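Local coordinates for protein extracellular ligand-binding receptor (Desulfohalobium retbaense DSM 5692, PDB 5ERE) that probably senses small molecules outside the cell, binding ketoleucine in a periplasmic-binding-protein domain and cytosine in a tandem PAS-like sensor region, at residues T265-A269 with W283-F289. Residues are numbered along the deposited sequence.
With CA (calcium ion), chain E.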
ATOM      1  N   THR A 265      -4.203 -15.106 -20.292  1.00 41.42           N
ATOM      2  CA  THR A 265      -3.468 -16.063 -19.497  1.00 40.81           C
ATOM      3  C   THR A 265      -4.217 -17.394 -19.423  1.00 43.87           C
ATOM      4  O   THR A 265      -3.584 -18.437 -19.454  1.00 42.71           O
ATOM      5  CB  THR A 265      -3.179 -15.499 -18.106  1.00 39.39           C
ATOM      6  OG1 THR A 265      -4.410 -15.185 -17.434  1.00 34.83           O
ATOM      7  CG2 THR A 265      -2.308 -14.249 -18.263  1.00 43.96           C
ATOM      8  N   LEU A 266      -5.546 -17.364 -19.350  1.00 44.55           N
ATOM      9  CA  LEU A 266      -6.325 -18.588 -19.323  1.00 44.05           C
ATOM     10  C   LEU A 266      -6.232 -19.345 -20.646  1.00 41.34           C
ATOM     11  O   LEU A 266      -6.228 -20.567 -20.656  1.00 40.41           O
ATOM     12  CB  LEU A 266      -7.791 -18.298 -19.003  1.00 43.25           C
ATOM     13  CG  LEU A 266      -8.695 -19.498 -18.703  1.00 43.57           C
ATOM     14  CD1 LEU A 266      -8.189 -20.272 -17.502  1.00 43.05           C
ATOM     15  CD2 LEU A 266     -10.131 -19.016 -18.418  1.00 46.31           C
ATOM     16  N   SER A 267      -6.218 -18.611 -21.750  1.00 38.98           N
ATOM     17  CA  SER A 267      -5.989 -19.183 -23.066  1.00 41.16           C
ATOM     18  C   SER A 267      -4.694 -19.972 -23.088  1.00 42.65           C
ATOM     19  O   SER A 267      -4.654 -21.090 -23.605  1.00 40.04           O
ATOM     20  CB  SER A 267      -5.907 -18.110 -24.146  1.00 50.25           C
ATOM     21  OG  SER A 267      -7.181 -17.708 -24.561  1.00 65.48           O
ATOM     22  N   ARG A 268      -3.635 -19.373 -22.541  1.00 42.00           N
ATOM     23  CA  ARG A 268      -2.314 -19.999 -22.563  1.00 43.84           C
ATOM     24  C   ARG A 268      -2.387 -21.240 -21.674  1.00 42.76           C
ATOM     25  O   ARG A 268      -1.891 -22.287 -22.068  1.00 47.41           O
ATOM     26  CB  ARG A 268      -1.202 -19.030 -22.096  1.00 40.62           C
ATOM     27  CG  ARG A 268      -0.773 -17.924 -23.104  1.00 55.87           C
ATOM     28  CD  ARG A 268      -0.331 -16.563 -22.439  1.00 59.03           C
ATOM     29  NE  ARG A 268       0.639 -16.752 -21.355  1.00 71.51           N
ATOM     30  CZ  ARG A 268       0.955 -15.850 -20.422  1.00 57.61           C
ATOM     31  NH1 ARG A 268       0.403 -14.644 -20.412  1.00 63.78           N
ATOM     32  NH2 ARG A 268       1.861 -16.177 -19.498  1.00 70.91           N
ATOM     33  N   ALA A 269      -3.047 -21.145 -20.506  1.00 38.62           N
ATOM     34  CA  ALA A 269      -3.203 -22.323 -19.630  1.00 42.88           C
ATOM     35  C   ALA A 269      -3.943 -23.471 -20.319  1.00 40.81           C
ATOM     36  O   ALA A 269      -3.561 -24.616 -20.174  1.00 49.30           O
ATOM     37  CB  ALA A 269      -3.941 -21.949 -18.305  1.00 37.24           C
ATOM     38  N   TRP A 283      -1.384 -22.972 -12.219  1.00 36.02           N
ATOM     39  CA  TRP A 283      -0.966 -22.116 -13.315  1.00 33.03           C
ATOM     40  C   TRP A 283      -0.777 -20.682 -12.857  1.00 40.55           C
ATOM     41  O   TRP A 283       0.146 -19.976 -13.293  1.00 42.44           O
ATOM     42  CB  TRP A 283      -2.013 -22.155 -14.419  1.00 32.94           C
ATOM     43  CG  TRP A 283      -1.634 -21.352 -15.572  1.00 35.45           C
ATOM     44  CD1 TRP A 283      -1.942 -20.043 -15.801  1.00 34.59           C
ATOM     45  CD2 TRP A 283      -0.830 -21.787 -16.672  1.00 35.62           C
ATOM     46  NE1 TRP A 283      -1.388 -19.635 -16.989  1.00 42.99           N
ATOM     47  CE2 TRP A 283      -0.695 -20.681 -17.541  1.00 45.71           C
ATOM     48  CE3 TRP A 283      -0.214 -22.997 -17.007  1.00 42.59           C
ATOM     49  CZ2 TRP A 283       0.009 -20.760 -18.718  1.00 44.99           C
ATOM     50  CZ3 TRP A 283       0.492 -23.075 -18.190  1.00 43.00           C
ATOM     51  CH2 TRP A 283       0.602 -21.956 -19.025  1.00 41.32           C
ATOM     52  N   TYR A 284      -1.697 -20.236 -12.010  1.00 33.66           N
ATOM     53  CA  TYR A 284      -1.666 -18.854 -11.539  1.00 37.26           C
ATOM     54  C   TYR A 284      -0.892 -18.697 -10.232  1.00 38.96           C
ATOM     55  O   TYR A 284      -0.087 -17.777 -10.105  1.00 31.18           O
ATOM     56  CB  TYR A 284      -3.107 -18.342 -11.398  1.00 39.88           C
ATOM     57  CG  TYR A 284      -3.767 -18.059 -12.729  1.00 31.77           C
ATOM     58  CD1 TYR A 284      -3.558 -16.859 -13.394  1.00 36.61           C
ATOM     59  CD2 TYR A 284      -4.647 -18.973 -13.286  1.00 28.72           C
ATOM     60  CE1 TYR A 284      -4.154 -16.608 -14.623  1.00 30.79           C
ATOM     61  CE2 TYR A 284      -5.256 -18.738 -14.479  1.00 36.99           C
ATOM     62  CZ  TYR A 284      -5.015 -17.552 -15.152  1.00 33.67           C
ATOM     63  OH  TYR A 284      -5.670 -17.347 -16.326  1.00 34.17           O
ATOM     64  N   ALA A 285      -1.112 -19.613  -9.279  1.00 40.28           N
ATOM     65  CA  ALA A 285      -0.617 -19.450  -7.921  1.00 34.64           C
ATOM     66  C   ALA A 285       0.909 -19.368  -7.910  1.00 43.04           C
ATOM     67  O   ALA A 285       1.581 -20.265  -8.415  1.00 37.72           O
ATOM     68  CB  ALA A 285      -1.113 -20.637  -7.013  1.00 35.80           C
ATOM     69  N   GLY A 286       1.445 -18.307  -7.311  1.00 35.03           N
ATOM     70  CA  GLY A 286       2.878 -18.070  -7.236  1.00 30.88           C
ATOM     71  C   GLY A 286       3.497 -17.435  -8.467  1.00 34.66           C
ATOM     72  O   GLY A 286       4.702 -17.169  -8.501  1.00 37.85           O
ATOM     73  N   ASN A 287       2.692 -17.191  -9.491  1.00 34.78           N
ATOM     74  CA  ASN A 287       3.254 -16.773 -10.763  1.00 36.58           C
ATOM     75  C   ASN A 287       3.145 -15.293 -10.955  1.00 37.52           C
ATOM     76  O   ASN A 287       2.307 -14.621 -10.348  1.00 34.28           O
ATOM     77  CB  ASN A 287       2.586 -17.488 -11.960  1.00 37.59           C
ATOM     78  CG  ASN A 287       3.050 -18.901 -12.114  1.00 39.07           C
ATOM     79  OD1 ASN A 287       2.783 -19.731 -11.249  1.00 36.38           O
ATOM     80  ND2 ASN A 287       3.748 -19.194 -13.229  1.00 36.14           N
ATOM     81  N   THR A 288       4.011 -14.811 -11.833  1.00 34.46           N
ATOM     82  CA  THR A 288       4.036 -13.435 -12.252  1.00 38.73           C
ATOM     83  C   THR A 288       3.659 -13.395 -13.725  1.00 44.13           C
ATOM     84  O   THR A 288       4.124 -14.224 -14.508  1.00 38.77           O
ATOM     85  CB  THR A 288       5.412 -12.827 -11.991  1.00 41.58           C
ATOM     86  OG1 THR A 288       5.648 -12.860 -10.579  1.00 43.15           O
ATOM     87  CG2 THR A 288       5.476 -11.382 -12.523  1.00 40.52           C
ATOM     88  N   PHE A 289       2.743 -12.499 -14.072  1.00 35.35           N
ATOM     89  CA  PHE A 289       2.388 -12.246 -15.472  1.00 36.88           C
ATOM     90  C   PHE A 289       2.456 -10.775 -15.783  1.00 41.52           C
ATOM     91  O   PHE A 289       2.066  -9.931 -14.957  1.00 42.48           O
ATOM     92  CB  PHE A 289       0.972 -12.719 -15.771  1.00 41.59           C
ATOM     93  CG  PHE A 289       0.752 -14.179 -15.524  1.00 37.50           C
ATOM     94  CD1 PHE A 289       0.347 -14.630 -14.286  1.00 38.89           C
ATOM     95  CD2 PHE A 289       0.938 -15.097 -16.552  1.00 43.27           C
ATOM     96  CE1 PHE A 289       0.140 -15.979 -14.052  1.00 40.99           C
ATOM     97  CE2 PHE A 289       0.739 -16.469 -16.327  1.00 44.40           C
ATOM     98  CZ  PHE A 289       0.334 -16.900 -15.075  1.00 39.80           C
TER
HETATM   99 CA    CA E 604       2.368 -21.738 -10.142  1.00 38.44          CA
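Segment 265-269 is helical and belongs to helix 254-271. Segment 283-289 leaves helix 277-284, makes a type II beta turn from Y284 to N287, closed by a hydrogen bond from N287 N to Y284 O (2.9 Å), and enters strand 288-291. The backbones stay apart: CA-CA distances are 6.7 Å for A269-W283 and 8.1 Å for T265-F289. Side chains fill this gap. A269 CB sits over the five-membered ring of W283, 3.4 Å from its centroid, a CH-pi contact. Y284 OH donates a hydrogen bond to T265 OG1 (2.7 Å), and T265 OG1 also hydrogen-bonds to D261 O. R268 NH2 approaches the ring edge of F289, 3.3 Å from CD2; T265 CG2 lies 3.8 Å from the same CD2. Within the turn, A285 O and N287 OD1 bind the calcium ion at 2.4 and 2.3 Å; E282 supplies the remaining protein ligands. The contact is thus mainly aromatic packing with one buried polar link, joining helix 254-271 to residues flanking A285-N287, which do not touch 265-269.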